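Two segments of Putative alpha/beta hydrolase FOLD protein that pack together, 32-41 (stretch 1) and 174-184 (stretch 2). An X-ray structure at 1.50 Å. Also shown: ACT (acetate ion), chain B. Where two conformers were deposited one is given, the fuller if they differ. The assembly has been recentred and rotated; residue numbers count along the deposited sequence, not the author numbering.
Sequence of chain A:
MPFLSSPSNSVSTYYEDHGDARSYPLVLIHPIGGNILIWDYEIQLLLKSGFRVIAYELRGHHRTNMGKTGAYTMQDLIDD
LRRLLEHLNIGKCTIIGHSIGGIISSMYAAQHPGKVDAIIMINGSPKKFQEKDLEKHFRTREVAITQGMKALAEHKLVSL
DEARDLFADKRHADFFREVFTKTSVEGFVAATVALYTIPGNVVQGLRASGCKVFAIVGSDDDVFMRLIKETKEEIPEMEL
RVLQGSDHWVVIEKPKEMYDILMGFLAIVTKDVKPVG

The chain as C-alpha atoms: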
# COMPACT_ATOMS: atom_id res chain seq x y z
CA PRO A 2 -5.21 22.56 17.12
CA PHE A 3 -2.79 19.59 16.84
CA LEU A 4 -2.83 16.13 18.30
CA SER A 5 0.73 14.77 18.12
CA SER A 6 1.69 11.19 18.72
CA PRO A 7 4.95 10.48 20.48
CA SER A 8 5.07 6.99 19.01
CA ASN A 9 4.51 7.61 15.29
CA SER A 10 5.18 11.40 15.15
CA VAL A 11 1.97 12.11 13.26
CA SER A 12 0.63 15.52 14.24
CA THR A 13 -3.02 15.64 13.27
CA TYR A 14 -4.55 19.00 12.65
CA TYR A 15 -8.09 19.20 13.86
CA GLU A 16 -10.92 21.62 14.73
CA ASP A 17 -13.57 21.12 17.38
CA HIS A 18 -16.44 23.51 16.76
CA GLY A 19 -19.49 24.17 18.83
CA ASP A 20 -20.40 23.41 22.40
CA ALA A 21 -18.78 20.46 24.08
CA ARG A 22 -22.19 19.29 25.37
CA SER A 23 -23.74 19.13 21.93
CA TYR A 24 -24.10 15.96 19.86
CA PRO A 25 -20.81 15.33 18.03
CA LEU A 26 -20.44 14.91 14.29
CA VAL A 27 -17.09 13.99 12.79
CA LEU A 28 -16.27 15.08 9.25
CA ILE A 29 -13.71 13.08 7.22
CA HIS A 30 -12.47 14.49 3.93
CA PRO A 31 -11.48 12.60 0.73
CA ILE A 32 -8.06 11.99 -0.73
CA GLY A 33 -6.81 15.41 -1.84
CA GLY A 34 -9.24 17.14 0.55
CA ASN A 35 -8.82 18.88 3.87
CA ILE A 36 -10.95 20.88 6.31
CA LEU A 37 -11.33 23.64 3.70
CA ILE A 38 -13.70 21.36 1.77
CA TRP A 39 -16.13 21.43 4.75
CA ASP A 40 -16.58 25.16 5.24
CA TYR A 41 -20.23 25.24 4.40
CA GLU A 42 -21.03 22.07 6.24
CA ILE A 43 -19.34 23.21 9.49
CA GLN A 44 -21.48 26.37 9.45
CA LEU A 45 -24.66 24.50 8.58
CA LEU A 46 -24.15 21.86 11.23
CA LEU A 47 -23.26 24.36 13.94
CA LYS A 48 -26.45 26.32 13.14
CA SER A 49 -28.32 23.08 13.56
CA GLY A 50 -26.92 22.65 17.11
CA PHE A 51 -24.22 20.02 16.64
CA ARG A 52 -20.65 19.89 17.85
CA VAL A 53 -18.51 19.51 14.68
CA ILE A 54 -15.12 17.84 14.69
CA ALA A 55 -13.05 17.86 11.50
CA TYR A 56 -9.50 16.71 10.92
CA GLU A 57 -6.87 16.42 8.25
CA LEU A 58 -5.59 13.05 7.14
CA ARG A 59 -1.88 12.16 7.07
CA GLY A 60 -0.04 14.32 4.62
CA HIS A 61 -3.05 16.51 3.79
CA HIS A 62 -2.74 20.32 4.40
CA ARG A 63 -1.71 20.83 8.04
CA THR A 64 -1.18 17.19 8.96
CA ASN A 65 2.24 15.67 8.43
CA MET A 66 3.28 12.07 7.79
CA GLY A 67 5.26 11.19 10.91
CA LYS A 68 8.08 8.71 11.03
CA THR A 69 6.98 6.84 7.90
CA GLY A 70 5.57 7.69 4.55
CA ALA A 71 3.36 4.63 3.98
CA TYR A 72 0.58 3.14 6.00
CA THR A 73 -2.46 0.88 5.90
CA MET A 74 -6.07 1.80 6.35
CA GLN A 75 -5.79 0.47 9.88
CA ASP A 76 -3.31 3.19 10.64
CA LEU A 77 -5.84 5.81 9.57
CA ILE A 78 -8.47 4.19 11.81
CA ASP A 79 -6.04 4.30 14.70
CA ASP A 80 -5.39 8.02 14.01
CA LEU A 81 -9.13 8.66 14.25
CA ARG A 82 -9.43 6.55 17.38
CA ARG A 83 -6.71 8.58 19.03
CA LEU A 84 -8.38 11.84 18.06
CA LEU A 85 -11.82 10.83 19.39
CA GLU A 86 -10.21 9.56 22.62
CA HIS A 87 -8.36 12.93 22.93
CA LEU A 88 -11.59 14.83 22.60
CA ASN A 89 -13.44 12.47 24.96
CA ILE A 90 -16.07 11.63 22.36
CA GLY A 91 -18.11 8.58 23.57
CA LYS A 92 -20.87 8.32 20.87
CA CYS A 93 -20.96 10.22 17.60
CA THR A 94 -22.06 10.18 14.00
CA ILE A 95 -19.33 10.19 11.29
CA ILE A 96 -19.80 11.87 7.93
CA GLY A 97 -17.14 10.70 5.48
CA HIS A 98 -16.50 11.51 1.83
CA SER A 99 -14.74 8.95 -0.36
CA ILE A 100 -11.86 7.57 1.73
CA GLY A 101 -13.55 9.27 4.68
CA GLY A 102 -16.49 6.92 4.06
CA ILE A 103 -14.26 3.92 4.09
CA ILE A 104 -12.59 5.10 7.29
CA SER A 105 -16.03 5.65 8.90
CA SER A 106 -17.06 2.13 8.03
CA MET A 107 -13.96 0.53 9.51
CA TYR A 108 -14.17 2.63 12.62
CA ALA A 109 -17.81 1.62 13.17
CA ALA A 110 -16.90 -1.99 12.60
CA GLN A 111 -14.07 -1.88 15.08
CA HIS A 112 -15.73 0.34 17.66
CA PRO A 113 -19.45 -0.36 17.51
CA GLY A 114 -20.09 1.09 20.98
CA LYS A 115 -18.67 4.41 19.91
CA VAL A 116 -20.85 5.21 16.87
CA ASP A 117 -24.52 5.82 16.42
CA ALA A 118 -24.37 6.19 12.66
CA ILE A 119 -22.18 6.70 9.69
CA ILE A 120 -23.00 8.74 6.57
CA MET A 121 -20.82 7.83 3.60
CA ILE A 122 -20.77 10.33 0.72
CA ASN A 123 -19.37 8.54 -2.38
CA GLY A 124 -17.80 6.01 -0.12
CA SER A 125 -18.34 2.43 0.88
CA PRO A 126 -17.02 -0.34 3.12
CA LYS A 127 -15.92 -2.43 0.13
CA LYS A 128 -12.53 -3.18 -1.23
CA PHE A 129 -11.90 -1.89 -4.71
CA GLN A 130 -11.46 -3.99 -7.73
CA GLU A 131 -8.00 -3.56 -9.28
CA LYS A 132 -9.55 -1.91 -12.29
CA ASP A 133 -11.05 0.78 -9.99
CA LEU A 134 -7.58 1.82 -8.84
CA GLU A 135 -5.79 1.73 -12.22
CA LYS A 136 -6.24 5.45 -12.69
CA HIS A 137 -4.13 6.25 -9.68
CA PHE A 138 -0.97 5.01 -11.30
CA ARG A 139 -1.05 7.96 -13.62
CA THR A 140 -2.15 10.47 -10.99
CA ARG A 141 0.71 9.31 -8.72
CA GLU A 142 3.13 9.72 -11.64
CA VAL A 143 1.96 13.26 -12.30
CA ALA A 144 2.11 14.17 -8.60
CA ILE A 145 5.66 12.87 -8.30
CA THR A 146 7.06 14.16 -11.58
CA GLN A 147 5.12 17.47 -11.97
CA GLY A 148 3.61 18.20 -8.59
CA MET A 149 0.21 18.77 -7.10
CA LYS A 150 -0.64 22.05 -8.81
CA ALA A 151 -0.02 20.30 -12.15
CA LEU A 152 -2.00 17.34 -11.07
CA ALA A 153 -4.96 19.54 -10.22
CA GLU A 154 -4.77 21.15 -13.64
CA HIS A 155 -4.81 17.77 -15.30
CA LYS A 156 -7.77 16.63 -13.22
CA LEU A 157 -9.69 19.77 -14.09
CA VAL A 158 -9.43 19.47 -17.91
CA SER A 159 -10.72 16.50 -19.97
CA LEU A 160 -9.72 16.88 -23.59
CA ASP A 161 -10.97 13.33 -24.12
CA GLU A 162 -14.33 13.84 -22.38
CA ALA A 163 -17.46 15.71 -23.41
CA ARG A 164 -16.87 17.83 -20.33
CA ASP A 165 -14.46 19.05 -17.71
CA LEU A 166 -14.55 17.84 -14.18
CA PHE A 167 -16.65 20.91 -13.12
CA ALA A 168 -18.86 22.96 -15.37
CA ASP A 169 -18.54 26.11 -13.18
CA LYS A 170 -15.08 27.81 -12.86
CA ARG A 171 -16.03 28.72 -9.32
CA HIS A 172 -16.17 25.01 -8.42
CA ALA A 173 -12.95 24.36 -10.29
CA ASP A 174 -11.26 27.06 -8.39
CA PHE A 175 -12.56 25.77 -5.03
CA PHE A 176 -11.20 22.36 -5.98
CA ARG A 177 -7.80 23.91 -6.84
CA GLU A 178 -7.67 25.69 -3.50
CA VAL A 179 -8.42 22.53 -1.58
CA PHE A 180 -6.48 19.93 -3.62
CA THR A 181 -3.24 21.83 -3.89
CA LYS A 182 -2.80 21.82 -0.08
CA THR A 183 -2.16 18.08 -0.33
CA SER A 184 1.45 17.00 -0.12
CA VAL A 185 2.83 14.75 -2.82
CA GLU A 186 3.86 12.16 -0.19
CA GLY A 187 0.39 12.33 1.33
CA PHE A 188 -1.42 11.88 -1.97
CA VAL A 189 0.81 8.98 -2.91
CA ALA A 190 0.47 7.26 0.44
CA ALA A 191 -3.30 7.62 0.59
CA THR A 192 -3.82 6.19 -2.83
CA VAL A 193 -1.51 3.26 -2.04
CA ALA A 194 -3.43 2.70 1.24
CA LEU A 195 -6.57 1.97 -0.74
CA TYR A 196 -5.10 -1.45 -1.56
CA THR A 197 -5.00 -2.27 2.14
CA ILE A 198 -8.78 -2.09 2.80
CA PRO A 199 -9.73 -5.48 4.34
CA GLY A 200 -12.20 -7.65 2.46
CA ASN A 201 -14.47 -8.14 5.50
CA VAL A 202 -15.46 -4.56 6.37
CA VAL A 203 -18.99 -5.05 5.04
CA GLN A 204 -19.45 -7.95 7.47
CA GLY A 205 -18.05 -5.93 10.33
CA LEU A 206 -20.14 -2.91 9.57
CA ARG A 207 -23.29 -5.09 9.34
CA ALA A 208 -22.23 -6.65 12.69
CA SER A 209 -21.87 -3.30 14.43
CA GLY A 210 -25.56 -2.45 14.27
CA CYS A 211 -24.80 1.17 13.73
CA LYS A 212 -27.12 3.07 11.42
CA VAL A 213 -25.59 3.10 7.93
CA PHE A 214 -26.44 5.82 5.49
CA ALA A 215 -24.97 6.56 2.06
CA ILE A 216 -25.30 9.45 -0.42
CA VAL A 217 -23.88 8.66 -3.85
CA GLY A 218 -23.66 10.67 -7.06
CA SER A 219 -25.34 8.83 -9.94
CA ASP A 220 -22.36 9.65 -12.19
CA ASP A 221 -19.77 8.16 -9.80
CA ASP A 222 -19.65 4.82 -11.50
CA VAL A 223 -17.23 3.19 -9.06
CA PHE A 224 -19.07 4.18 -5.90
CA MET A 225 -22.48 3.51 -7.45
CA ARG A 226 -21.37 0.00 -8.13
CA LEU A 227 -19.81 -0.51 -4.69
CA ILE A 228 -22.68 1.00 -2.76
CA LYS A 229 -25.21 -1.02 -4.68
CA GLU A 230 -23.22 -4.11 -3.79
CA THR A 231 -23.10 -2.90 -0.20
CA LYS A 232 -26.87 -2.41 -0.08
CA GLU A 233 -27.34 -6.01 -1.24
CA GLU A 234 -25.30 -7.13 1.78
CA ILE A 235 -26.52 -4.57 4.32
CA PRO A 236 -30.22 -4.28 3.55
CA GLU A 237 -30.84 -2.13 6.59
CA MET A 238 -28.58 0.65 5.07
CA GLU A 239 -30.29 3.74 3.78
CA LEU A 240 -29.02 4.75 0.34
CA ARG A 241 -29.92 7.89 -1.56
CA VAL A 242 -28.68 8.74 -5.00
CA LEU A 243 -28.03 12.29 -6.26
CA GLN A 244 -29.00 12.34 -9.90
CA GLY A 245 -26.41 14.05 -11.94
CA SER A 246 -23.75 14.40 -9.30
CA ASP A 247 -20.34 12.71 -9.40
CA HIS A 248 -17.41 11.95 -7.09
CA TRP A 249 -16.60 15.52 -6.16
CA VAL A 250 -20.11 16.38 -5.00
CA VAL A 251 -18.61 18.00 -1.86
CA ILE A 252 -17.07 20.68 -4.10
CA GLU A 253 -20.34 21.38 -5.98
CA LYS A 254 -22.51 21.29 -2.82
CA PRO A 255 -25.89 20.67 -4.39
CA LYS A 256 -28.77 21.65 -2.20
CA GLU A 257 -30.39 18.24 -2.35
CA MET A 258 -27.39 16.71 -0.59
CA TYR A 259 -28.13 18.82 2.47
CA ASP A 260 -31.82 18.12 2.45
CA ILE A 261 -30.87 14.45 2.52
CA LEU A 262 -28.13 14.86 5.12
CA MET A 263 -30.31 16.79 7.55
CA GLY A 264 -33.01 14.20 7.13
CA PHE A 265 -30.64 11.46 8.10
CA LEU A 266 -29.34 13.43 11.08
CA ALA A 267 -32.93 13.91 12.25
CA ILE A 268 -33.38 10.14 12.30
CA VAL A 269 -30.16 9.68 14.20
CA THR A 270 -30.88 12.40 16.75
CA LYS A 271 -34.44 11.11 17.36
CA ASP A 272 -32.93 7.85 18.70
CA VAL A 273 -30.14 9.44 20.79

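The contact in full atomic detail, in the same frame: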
# COMPACT_ATOMS: atom_id res chain seq x y z
N ILE A 32 -9.41 11.80 -0.25
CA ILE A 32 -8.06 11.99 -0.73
C ILE A 32 -7.97 13.30 -1.50
O ILE A 32 -8.82 13.52 -2.39
CB ILE A 32 -7.58 10.81 -1.59
CG1 ILE A 32 -7.49 9.54 -0.73
CG2 ILE A 32 -6.24 11.13 -2.24
CD1 ILE A 32 -7.09 8.30 -1.51
N GLY A 33 -7.00 14.13 -1.20
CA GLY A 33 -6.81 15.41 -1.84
C GLY A 33 -7.65 16.48 -1.19
O GLY A 33 -7.58 17.63 -1.63
N GLY A 34 -8.43 16.15 -0.18
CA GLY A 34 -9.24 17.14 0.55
C GLY A 34 -8.56 17.54 1.83
O GLY A 34 -7.43 17.17 2.15
N ASN A 35 -9.27 18.36 2.61
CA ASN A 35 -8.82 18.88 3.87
C ASN A 35 -10.00 19.62 4.45
O ASN A 35 -11.11 19.57 3.92
CB ASN A 35 -7.57 19.67 3.70
CG ASN A 35 -7.72 20.73 2.68
OD1 ASN A 35 -8.65 21.55 2.77
ND2 ASN A 35 -6.90 20.70 1.66
N ILE A 36 -9.79 20.28 5.60
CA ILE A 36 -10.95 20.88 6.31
C ILE A 36 -11.53 22.02 5.49
O ILE A 36 -12.71 22.34 5.64
CB ILE A 36 -10.55 21.36 7.67
CG1 ILE A 36 -10.34 20.15 8.57
CG2 ILE A 36 -11.59 22.30 8.26
CD1 ILE A 36 -9.58 20.41 9.80
N LEU A 37 -10.77 22.59 4.57
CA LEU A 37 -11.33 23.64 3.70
C LEU A 37 -12.50 23.17 2.87
O LEU A 37 -13.35 23.98 2.46
CB LEU A 37 -10.25 24.30 2.85
CG LEU A 37 -9.00 24.76 3.64
CD1 LEU A 37 -7.93 25.32 2.72
CD2 LEU A 37 -9.36 25.65 4.80
N ILE A 38 -12.62 21.88 2.59
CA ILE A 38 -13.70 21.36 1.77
C ILE A 38 -15.00 21.41 2.52
O ILE A 38 -16.04 21.29 1.90
CB ILE A 38 -13.37 19.93 1.28
CG1 ILE A 38 -13.95 19.67 -0.11
CG2 ILE A 38 -13.79 18.85 2.26
CD1 ILE A 38 -13.58 18.31 -0.70
N TRP A 39 -14.97 21.58 3.85
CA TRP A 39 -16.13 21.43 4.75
C TRP A 39 -16.65 22.76 5.26
O TRP A 39 -17.49 22.82 6.18
CB TRP A 39 -15.80 20.52 5.94
CG TRP A 39 -15.51 19.09 5.66
CD1 TRP A 39 -14.40 18.33 6.08
CD2 TRP A 39 -16.39 18.13 5.05
NE1 TRP A 39 -14.54 17.06 5.67
CE2 TRP A 39 -15.75 16.87 5.10
CE3 TRP A 39 -17.66 18.19 4.48
CZ2 TRP A 39 -16.32 15.75 4.60
CZ3 TRP A 39 -18.22 17.07 4.01
CH2 TRP A 39 -17.53 15.83 4.04
N ASP A 40 -16.23 23.87 4.68
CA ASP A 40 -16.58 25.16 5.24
C ASP A 40 -18.08 25.35 5.44
O ASP A 40 -18.56 25.71 6.52
CB ASP A 40 -15.96 26.30 4.37
CG ASP A 40 -16.32 26.26 2.80
OD1 ASP A 40 -16.99 25.34 2.25
OD2 ASP A 40 -15.89 27.24 2.11
N TYR A 41 -18.81 25.10 4.37
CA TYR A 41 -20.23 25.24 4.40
C TYR A 41 -20.87 24.30 5.41
O TYR A 41 -21.76 24.68 6.18
CB TYR A 41 -20.84 24.98 3.03
CG TYR A 41 -22.36 25.00 2.99
CD1 TYR A 41 -23.04 26.20 3.13
CD2 TYR A 41 -23.08 23.83 2.92
CE1 TYR A 41 -24.43 26.23 3.14
CE2 TYR A 41 -24.46 23.85 2.92
CZ TYR A 41 -25.12 25.07 2.99
OH TYR A 41 -26.51 25.05 3.01
N ASP A 174 -12.19 26.33 -9.13
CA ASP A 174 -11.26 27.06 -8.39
C ASP A 174 -11.29 26.67 -6.91
O ASP A 174 -10.23 26.67 -6.27
CB ASP A 174 -11.54 28.58 -8.57
CG ASP A 174 -11.06 29.08 -9.85
OD1 ASP A 174 -10.27 28.48 -10.56
OD2 ASP A 174 -11.47 30.23 -10.19
N PHE A 175 -12.45 26.33 -6.38
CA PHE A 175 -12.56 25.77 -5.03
C PHE A 175 -11.78 24.43 -4.93
O PHE A 175 -10.92 24.26 -4.04
CB PHE A 175 -14.01 25.63 -4.70
CG PHE A 175 -14.35 24.99 -3.37
CD1 PHE A 175 -13.58 25.18 -2.25
CD2 PHE A 175 -15.48 24.21 -3.26
CE1 PHE A 175 -13.98 24.60 -1.02
CE2 PHE A 175 -15.82 23.61 -2.05
CZ PHE A 175 -15.06 23.85 -0.94
N PHE A 176 -11.96 23.57 -5.92
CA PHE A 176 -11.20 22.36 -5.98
C PHE A 176 -9.71 22.63 -6.00
O PHE A 176 -8.93 21.99 -5.26
CB PHE A 176 -11.59 21.53 -7.18
CG PHE A 176 -10.74 20.31 -7.39
CD1 PHE A 176 -11.04 19.15 -6.76
CD2 PHE A 176 -9.67 20.37 -8.23
CE1 PHE A 176 -10.24 18.04 -6.94
CE2 PHE A 176 -8.89 19.24 -8.43
CZ PHE A 176 -9.21 18.10 -7.76
N ARG A 177 -9.23 23.57 -6.81
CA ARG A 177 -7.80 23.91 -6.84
C ARG A 177 -7.29 24.30 -5.49
O ARG A 177 -6.25 23.78 -5.06
CB ARG A 177 -7.51 25.11 -7.74
CG ARG A 177 -7.59 24.79 -9.21
CD ARG A 177 -7.29 26.03 -10.08
NE ARG A 177 -7.22 25.70 -11.51
CZ ARG A 177 -8.24 25.83 -12.37
NH1 ARG A 177 -9.41 26.31 -11.98
NH2 ARG A 177 -8.09 25.45 -13.64
N GLU A 178 -8.02 25.21 -4.84
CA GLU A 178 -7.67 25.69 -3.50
C GLU A 178 -7.41 24.51 -2.60
O GLU A 178 -6.29 24.42 -2.04
CB GLU A 178 -8.73 26.65 -2.88
CG GLU A 178 -8.21 27.39 -1.61
CD GLU A 178 -7.37 28.67 -1.84
OE1 GLU A 178 -6.46 28.70 -2.72
OE2 GLU A 178 -7.60 29.67 -1.08
N VAL A 179 -8.41 23.62 -2.55
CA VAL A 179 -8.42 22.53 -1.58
C VAL A 179 -7.29 21.52 -1.95
O VAL A 179 -6.41 21.21 -1.16
CB VAL A 179 -9.75 21.84 -1.55
CG1 VAL A 179 -9.71 20.48 -0.81
CG2 VAL A 179 -10.84 22.77 -1.00
N PHE A 180 -7.33 21.05 -3.19
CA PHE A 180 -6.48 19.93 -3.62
C PHE A 180 -5.02 20.25 -3.48
O PHE A 180 -4.19 19.42 -3.09
CB PHE A 180 -6.85 19.53 -5.04
CG PHE A 180 -6.22 18.27 -5.52
CD1 PHE A 180 -6.85 17.04 -5.25
CD2 PHE A 180 -5.02 18.27 -6.20
CE1 PHE A 180 -6.28 15.87 -5.75
CE2 PHE A 180 -4.46 17.12 -6.67
CZ PHE A 180 -5.07 15.94 -6.38
N THR A 181 -4.63 21.49 -3.82
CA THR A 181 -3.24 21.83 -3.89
C THR A 181 -2.61 22.06 -2.49
O THR A 181 -1.41 22.25 -2.41
CB THR A 181 -2.97 23.01 -4.83
OG1 THR A 181 -3.61 24.15 -4.29
CG2 THR A 181 -3.40 22.68 -6.20
N LYS A 182 -3.38 21.88 -1.41
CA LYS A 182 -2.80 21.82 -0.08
C LYS A 182 -2.30 20.39 0.26
O LYS A 182 -1.71 20.21 1.34
CB LYS A 182 -3.81 22.19 1.00
CG LYS A 182 -4.57 23.46 0.88
CD LYS A 182 -3.66 24.60 0.88
CE LYS A 182 -4.46 25.87 1.26
NZ LYS A 182 -5.01 26.39 0.05
N THR A 183 -2.55 19.44 -0.62
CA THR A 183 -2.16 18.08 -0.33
C THR A 183 -0.69 17.93 -0.66
O THR A 183 -0.24 18.32 -1.74
CB THR A 183 -2.98 17.16 -1.23
OG1 THR A 183 -4.40 17.44 -1.11
CG2 THR A 183 -2.77 15.68 -0.80
N SER A 184 0.10 17.33 0.21
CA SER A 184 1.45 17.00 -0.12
C SER A 184 1.53 15.88 -1.12
O SER A 184 0.64 15.03 -1.16
CB SER A 184 2.27 16.67 1.11
OG SER A 184 1.92 15.40 1.68
C ACT B . -10.76 8.84 -2.31
O ACT B . -10.43 9.37 -3.41
OXT ACT B . -10.85 9.54 -1.34
CH3 ACT B . -10.99 7.31 -2.17
O HOH W 1 -5.03 18.42 1.45

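A loop leading into a 3-10 segment (36-38) packs against the last turns of a helix (174-180) and the type I turn from Phe-180 to Thr-183 that follows it; the contact buries 478 Å². The backbones come closest at Gly-33 and Phe-180, whose CA atoms lie 4.9 Å apart. Glycine suits this spot twice over: its phi of 84° favours a residue without a CB, and an ideal CB would lie 2.6 Å from Phe-180 CD1, a clash. The close approach lets Gly-33 O meet Phe-180 CA at 3.2 Å in a nearly straight CA-H...O contact. Gly-34 continues the tight fit, its CA 3.6 Å from Val-179 CG1.

Val-179 (chi1 t) is the apolar centre. Its CG1 lies 4.3 Å from Ile-38 CB, and its CG2 lies 4.2 Å from Leu-37 CB and 4.1 Å from Ile-38 N, so both methyls pack against the 3-10 segment. Phe-175, one helical turn earlier, starts sideways, but chi1 t carries its ring nearer to the other stretch. Leu-37 O sits at the ring edge, 3.6 Å from Phe-175 CE1, where the slightly positive ring hydrogens suit a carbonyl oxygen; Ile-38 CG1 adds an apolar contact 4.4 Å from Phe-175 CZ. Ile-38 holds chi1 at -147°, between wells.

Asn-35 supplies the polar link. With chi1 p, its amide serves both stretches: OD1 accepts from Leu-37 N at 3.0 Å, bracing the start of the 3-10 segment, while ND2 donates a weak hydrogen bond to Val-179 O at 2.9 Å. That carbonyl also accepts from Lys-182 N at 3.1 Å, in the turn after the helix. A water extends the link, accepting from Asn-35 ND2 at 3.0 Å and donating to Gly-34 O and to Thr-183 OG1, both at 2.8 Å. Thr-183, chi1 m, turns OG1 back to donate to Phe-180 O at 2.8 Å, which ties its side chain to the turn and leaves OG1 3.2 Å from Gly-33 O.

Lys-182 points its CA-to-CB bond toward the loop, then folds back through chi1 m and chi2 m, with chi3 t and chi4 m, so that Lys-182 NZ donates to Glu-178 O at 3.1 Å. Its aliphatic part remains available for packing: CE lies 3.8 Å from Leu-37 CD1, and CB 3.5 Å from Asn-35 ND2. At the other end of the contact, Asp-40 (chi1 p) brings OD1 within 4.0 Å of Phe-175 CZ while the same oxygen weakly accepts from Tyr-41 N at 2.8 Å.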